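Local coordinates for protein beta-L-arabinobiosidase (Bacteroides thetaiotaomicron, PDB 5MQR) that probably hydrolyses glycosidic linkages of plant pectin, as a multidomain gut-bacterial beta-L-arabinobiosidase, at residues Leu56-Arg61 with Pro436-Val441; Arg819-Ser824 with Glu885-Ile890. One frame throughout, in Å; residues are numbered along the deposited sequence.

Contact 1: residues Leu56-Arg61 with Pro436-Val441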
loop_
_atom_site.group_PDB
_atom_site.type_symbol
_atom_site.label_atom_id
_atom_site.label_comp_id
_atom_site.label_asym_id
_atom_site.label_seq_id
_atom_site.Cartn_x
_atom_site.Cartn_y
_atom_site.Cartn_z
ATOM N N LEU A 56 8.329 10.477 27.583
ATOM C CA LEU A 56 8.276 9.703 28.794
ATOM C C LEU A 56 8.794 10.500 29.990
ATOM O O LEU A 56 8.193 10.437 31.046
ATOM C CB LEU A 56 9.113 8.430 28.628
ATOM C CG LEU A 56 8.372 7.214 28.118
ATOM C CD1 LEU A 56 7.713 7.509 26.789
ATOM C CD2 LEU A 56 9.311 6.027 28.002
ATOM N N VAL A 57 9.930 11.189 29.820
ATOM C CA VAL A 57 10.563 11.963 30.895
ATOM C C VAL A 57 10.899 13.381 30.421
ATOM O O VAL A 57 11.577 13.555 29.410
ATOM C CB VAL A 57 11.860 11.288 31.405
ATOM C CG1 VAL A 57 12.417 12.075 32.574
ATOM C CG2 VAL A 57 11.612 9.825 31.795
ATOM N N ARG A 58 10.398 14.378 31.150
ATOM C CA ARG A 58 10.653 15.785 30.869
ATOM C C ARG A 58 11.494 16.337 31.992
ATOM O O ARG A 58 10.995 16.544 33.098
ATOM C CB ARG A 58 9.340 16.584 30.758
ATOM C CG ARG A 58 9.506 18.046 30.351
ATOM C CD ARG A 58 8.210 18.831 30.466
ATOM N NE ARG A 58 8.426 20.174 29.895
ATOM C CZ ARG A 58 9.086 21.163 30.498
ATOM N NH1 ARG A 58 9.559 20.999 31.732
ATOM N NH2 ARG A 58 9.268 22.330 29.868
ATOM N N ALA A 59 12.767 16.578 31.706
ATOM C CA ALA A 59 13.722 17.055 32.730
ATOM C C ALA A 59 13.262 18.363 33.354
ATOM O O ALA A 59 12.787 19.252 32.646
ATOM C CB ALA A 59 15.110 17.233 32.134
ATOM N N ASN A 60 13.403 18.475 34.670
ATOM C CA ASN A 60 13.096 19.727 35.372
ATOM C C ASN A 60 13.868 19.804 36.661
ATOM O O ASN A 60 13.494 19.169 37.644
ATOM C CB ASN A 60 11.595 19.811 35.653
ATOM C CG ASN A 60 11.117 21.224 35.958
ATOM O OD1 ASN A 60 11.776 22.011 36.663
ATOM N ND2 ASN A 60 9.944 21.550 35.437
ATOM N N ARG A 61 14.931 20.602 36.666
ATOM C CA ARG A 61 15.764 20.795 37.858
ATOM C C ARG A 61 15.057 21.562 38.980
ATOM O O ARG A 61 15.276 21.291 40.164
ATOM C CB ARG A 61 17.052 21.526 37.485
ATOM C CG ARG A 61 18.041 21.711 38.647
ATOM C CD ARG A 61 19.242 22.517 38.183
ATOM N NE ARG A 61 19.854 21.894 37.014
ATOM C CZ ARG A 61 20.512 22.519 36.038
ATOM N NH1 ARG A 61 20.687 23.833 36.026
ATOM N NH2 ARG A 61 21.004 21.794 35.028
ATOM N N PRO A 436 4.305 15.779 24.000
ATOM C CA PRO A 436 5.152 16.076 25.168
ATOM C C PRO A 436 4.351 15.987 26.455
ATOM O O PRO A 436 3.143 16.167 26.428
ATOM C CB PRO A 436 5.626 17.522 24.903
ATOM C CG PRO A 436 5.446 17.728 23.443
ATOM C CD PRO A 436 4.214 16.949 23.105
ATOM N N VAL A 437 5.023 15.702 27.567
ATOM C CA VAL A 437 4.348 15.508 28.876
ATOM C C VAL A 437 3.511 16.748 29.242
ATOM O O VAL A 437 2.388 16.611 29.729
ATOM C CB VAL A 437 5.345 15.162 30.026
ATOM C CG1 VAL A 437 4.608 14.891 31.354
ATOM C CG2 VAL A 437 6.154 13.926 29.670
ATOM N N TRP A 438 4.060 17.935 28.984
ATOM C CA TRP A 438 3.397 19.210 29.306
ATOM C C TRP A 438 2.616 19.829 28.143
ATOM O O TRP A 438 2.094 20.939 28.267
ATOM C CB TRP A 438 4.415 20.207 29.876
ATOM C CG TRP A 438 4.790 19.927 31.311
ATOM C CD1 TRP A 438 4.543 18.775 32.037
ATOM C CD2 TRP A 438 5.514 20.797 32.195
ATOM N NE1 TRP A 438 5.066 18.890 33.311
ATOM C CE2 TRP A 438 5.661 20.117 33.436
ATOM C CE3 TRP A 438 6.050 22.079 32.060
ATOM C CZ2 TRP A 438 6.291 20.686 34.535
ATOM C CZ3 TRP A 438 6.696 22.646 33.169
ATOM C CH2 TRP A 438 6.806 21.939 34.386
ATOM N N ALA A 439 2.528 19.108 27.021
ATOM C CA ALA A 439 1.649 19.483 25.932
ATOM C C ALA A 439 0.989 18.227 25.339
ATOM O O ALA A 439 1.144 17.951 24.139
ATOM C CB ALA A 439 2.429 20.256 24.854
ATOM N N PRO A 440 0.231 17.487 26.168
ATOM C CA PRO A 440 -0.221 16.156 25.775
ATOM C C PRO A 440 -1.388 16.172 24.812
ATOM O O PRO A 440 -2.181 17.124 24.794
ATOM C CB PRO A 440 -0.656 15.535 27.107
ATOM C CG PRO A 440 -1.146 16.691 27.893
ATOM C CD PRO A 440 -0.264 17.848 27.511
ATOM N N VAL A 441 -1.469 15.129 23.998
ATOM C CA VAL A 441 -2.593 14.911 23.119
ATOM C C VAL A 441 -3.455 13.795 23.710
ATOM O O VAL A 441 -2.922 12.803 24.166
ATOM C CB VAL A 441 -2.083 14.532 21.716
ATOM C CG1 VAL A 441 -3.235 14.107 20.811
ATOM C CG2 VAL A 441 -1.306 15.694 21.126
HETATM O O HOH W 1 6.681 18.548 27.660
#
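Arg58 and Val437 face each other with CA atoms 6.6 Å apart, where the chain that continues from strand 52-57 passes a type I turn running from Pro436 to Ala439 and closed by Ala439 N to Pro436 O. Arg58 CG stands anti to the backbone nitrogen (chi1 -175°) and the chain runs out straight to NE, which lays CD and the guanidinium across the indole of Trp438. CD sits over the five-membered ring, 3.8 Å from its centroid, in a CH-pi contact. Beyond it the guanidinium stacks flat on the indole, planes 5° apart, with CZ off-centre over the six-membered ring as a cation-pi pair. A water ties the two residues along the guanidinium edge: it accepts from Trp438 N at 3.0 Å and, weakly, from Arg58 NE. At the far rim, Asn60 ND2 comes obliquely within 3.3 Å of Trp438 CH2, while its N-H bonds to Gly594 O and Asn60 OD1 takes His63 N. Val437 adds a looser touch, CG2 to Arg58 CB. With an alanine in place of the indole, the Arg58 guanidinium would probably lose its flat support and be freer to turn about its salt bridge. That bridge, NH2 to Asp454 OD1, reaches a ligand of the calcium ion: an arginine-tryptophan stack that joins the propeller-like region to the CBM-like one, in the second shell of the calcium site.

Contact 2: residues Arg819-Ser824 with Glu885-Ile890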
loop_
_atom_site.group_PDB
_atom_site.type_symbol
_atom_site.label_atom_id
_atom_site.label_comp_id
_atom_site.label_asym_id
_atom_site.label_seq_id
_atom_site.Cartn_x
_atom_site.Cartn_y
_atom_site.Cartn_z
ATOM N N ARG A 819 -25.358 -24.106 -35.354
ATOM C CA ARG A 819 -24.019 -23.770 -34.889
ATOM C C ARG A 819 -24.019 -23.473 -33.375
ATOM O O ARG A 819 -24.984 -22.874 -32.877
ATOM C CB ARG A 819 -23.508 -22.580 -35.684
ATOM C CG ARG A 819 -23.196 -22.918 -37.130
ATOM C CD ARG A 819 -23.014 -21.673 -37.990
ATOM N NE ARG A 819 -21.915 -20.835 -37.519
ATOM C CZ ARG A 819 -20.610 -21.011 -37.766
ATOM N NH1 ARG A 819 -20.166 -22.021 -38.505
ATOM N NH2 ARG A 819 -19.731 -20.137 -37.267
ATOM N N PRO A 820 -22.956 -23.889 -32.634
ATOM C CA PRO A 820 -22.968 -23.598 -31.184
ATOM C C PRO A 820 -22.789 -22.135 -30.832
ATOM O O PRO A 820 -22.934 -21.802 -29.665
ATOM C CB PRO A 820 -21.798 -24.427 -30.632
ATOM C CG PRO A 820 -20.917 -24.646 -31.803
ATOM C CD PRO A 820 -21.864 -24.815 -32.962
ATOM N N THR A 821 -22.462 -21.289 -31.815
ATOM C CA THR A 821 -22.559 -19.838 -31.673
ATOM C C THR A 821 -23.957 -19.396 -31.240
ATOM O O THR A 821 -24.175 -19.063 -30.063
ATOM C CB THR A 821 -22.237 -19.112 -32.988
ATOM O OG1 THR A 821 -22.966 -19.736 -34.059
ATOM C CG2 THR A 821 -20.737 -19.142 -33.275
ATOM N N ILE A 822 -24.898 -19.403 -32.184
ATOM C CA ILE A 822 -26.222 -18.804 -31.949
ATOM C C ILE A 822 -27.004 -19.556 -30.866
ATOM O O ILE A 822 -27.715 -18.937 -30.090
ATOM C CB ILE A 822 -27.055 -18.617 -33.245
ATOM C CG1 ILE A 822 -28.394 -17.941 -32.918
ATOM C CG2 ILE A 822 -27.313 -19.938 -33.944
ATOM C CD1 ILE A 822 -29.084 -17.275 -34.095
ATOM N N ASN A 823 -26.838 -20.873 -30.782
ATOM C CA ASN A 823 -27.492 -21.648 -29.715
ATOM C C ASN A 823 -27.018 -21.288 -28.298
ATOM O O ASN A 823 -27.845 -21.188 -27.399
ATOM C CB ASN A 823 -27.398 -23.149 -29.973
ATOM C CG ASN A 823 -28.314 -23.579 -31.097
ATOM O OD1 ASN A 823 -29.539 -23.591 -30.919
ATOM N ND2 ASN A 823 -27.742 -23.869 -32.284
ATOM N N SER A 824 -25.718 -21.085 -28.108
ATOM C CA SER A 824 -25.210 -20.695 -26.811
ATOM C C SER A 824 -25.622 -19.255 -26.505
ATOM O O SER A 824 -25.944 -18.928 -25.366
ATOM C CB SER A 824 -23.686 -20.815 -26.779
ATOM O OG SER A 824 -23.274 -22.152 -26.941
ATOM N N GLU A 885 -13.921 -26.592 -33.718
ATOM C CA GLU A 885 -13.689 -25.160 -33.967
ATOM C C GLU A 885 -13.686 -24.399 -32.651
ATOM O O GLU A 885 -14.154 -24.898 -31.640
ATOM C CB GLU A 885 -14.761 -24.593 -34.911
ATOM C CG GLU A 885 -14.743 -25.203 -36.308
ATOM C CD GLU A 885 -15.943 -24.806 -37.157
ATOM O OE1 GLU A 885 -17.107 -24.981 -36.717
ATOM O OE2 GLU A 885 -15.717 -24.310 -38.279
ATOM N N ALA A 886 -13.191 -23.170 -32.682
ATOM C CA ALA A 886 -13.195 -22.326 -31.485
ATOM C C ALA A 886 -14.619 -22.089 -30.986
ATOM O O ALA A 886 -14.822 -21.922 -29.767
ATOM C CB ALA A 886 -12.508 -20.991 -31.755
ATOM N N ILE A 887 -15.589 -22.084 -31.922
ATOM C CA ILE A 887 -16.985 -21.882 -31.554
ATOM C C ILE A 887 -17.494 -22.961 -30.602
ATOM O O ILE A 887 -18.433 -22.722 -29.883
ATOM C CB ILE A 887 -17.957 -21.731 -32.752
ATOM C CG1 ILE A 887 -17.980 -22.979 -33.645
ATOM C CG2 ILE A 887 -17.616 -20.478 -33.540
ATOM C CD1 ILE A 887 -19.157 -23.011 -34.623
ATOM N N GLY A 888 -16.861 -24.128 -30.589
ATOM C CA GLY A 888 -17.211 -25.193 -29.642
ATOM C C GLY A 888 -16.949 -24.891 -28.169
ATOM O O GLY A 888 -17.409 -25.645 -27.296
ATOM N N TYR A 889 -16.182 -23.830 -27.887
ATOM C CA TYR A 889 -15.980 -23.381 -26.524
ATOM C C TYR A 889 -17.014 -22.362 -26.060
ATOM O O TYR A 889 -17.125 -22.146 -24.869
ATOM C CB TYR A 889 -14.567 -22.836 -26.322
ATOM C CG TYR A 889 -13.479 -23.895 -26.420
ATOM C CD1 TYR A 889 -13.476 -25.026 -25.591
ATOM C CD2 TYR A 889 -12.438 -23.756 -27.337
ATOM C CE1 TYR A 889 -12.472 -25.988 -25.707
ATOM C CE2 TYR A 889 -11.439 -24.704 -27.453
ATOM C CZ TYR A 889 -11.458 -25.816 -26.656
ATOM O OH TYR A 889 -10.438 -26.720 -26.817
ATOM N N ILE A 890 -17.821 -21.813 -26.969
ATOM C CA ILE A 890 -18.810 -20.771 -26.636
ATOM C C ILE A 890 -19.854 -21.226 -25.604
ATOM O O ILE A 890 -20.245 -20.430 -24.781
ATOM C CB ILE A 890 -19.470 -20.182 -27.897
ATOM C CG1 ILE A 890 -18.417 -19.449 -28.743
ATOM C CG2 ILE A 890 -20.542 -19.147 -27.570
ATOM C CD1 ILE A 890 -18.940 -19.008 -30.103
#
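Ile887 pushes between Pro820 and Thr821 at the start of helix 820-839, and with Ile890 and Pro820 it supplies most of the buried surface; the Thr821 and Ile887 CA atoms are 5.9 Å apart. CG1 of Ile887 lies between its own backbone nitrogen and carbonyl carbon (chi1 61°), a less common choice that brings CD1 against the CG-CD side of the proline ring, 3.7 Å from Pro820 CD. The same methyl also covers one face of the Arg819 guanidinium, 3.9 Å from NH2 and toward its rim, while the charge itself is met by Asp803. On its other branch, Ile887 CG2 presses on Thr821 CG2 at 3.4 Å, tighter than usual for two methyls. One turn on, Ile890 lies along the first turn of the helix: its CD1 reaches the same threonine methyl at 3.6 Å, and its CG2 rests on Ser824 CB, also at 3.6 Å. Ser824 OG turns back to Pro820 O (2.8 Å), which accepts Ser824 N as well, so two donors from one residue hold this carbonyl. Thr821 OG1 shares Asp803 with Arg819, leaving its methyl to the isoleucines. The contact thus sets the N terminus of helix 820-839 against the 3-10 turn 886-889 leading into helix 890-893. Ala886 and Tyr889 lean on helix 948-964, which Ile890 also touches, while Asn823 turns to helix 843-864, within what is probably an (alpha/alpha)6 barrel.

In the fold
From the N terminus, the chain enters contact 1 at strand 52-57, then makes a detour of 374 residues, taking in the four-stranded sheets of the propeller-like region, before strand 431-435 brings it back beside strand 52-57 in one mixed sheet. Contact 1 thus closes a very long loop and joins that region to the CBM-like one. Contact 2 opens much later and closes a shorter loop of 60 residues, mostly helices 820-839 and 843-864, inside the glycoside hydrolase domain. The loops follow in series, neither nesting nor crossing. The centres of contact 1 and contact 2 are about 76 Å apart, on opposite sides of the chain's centre, so the two fasten separate ends of the molecule.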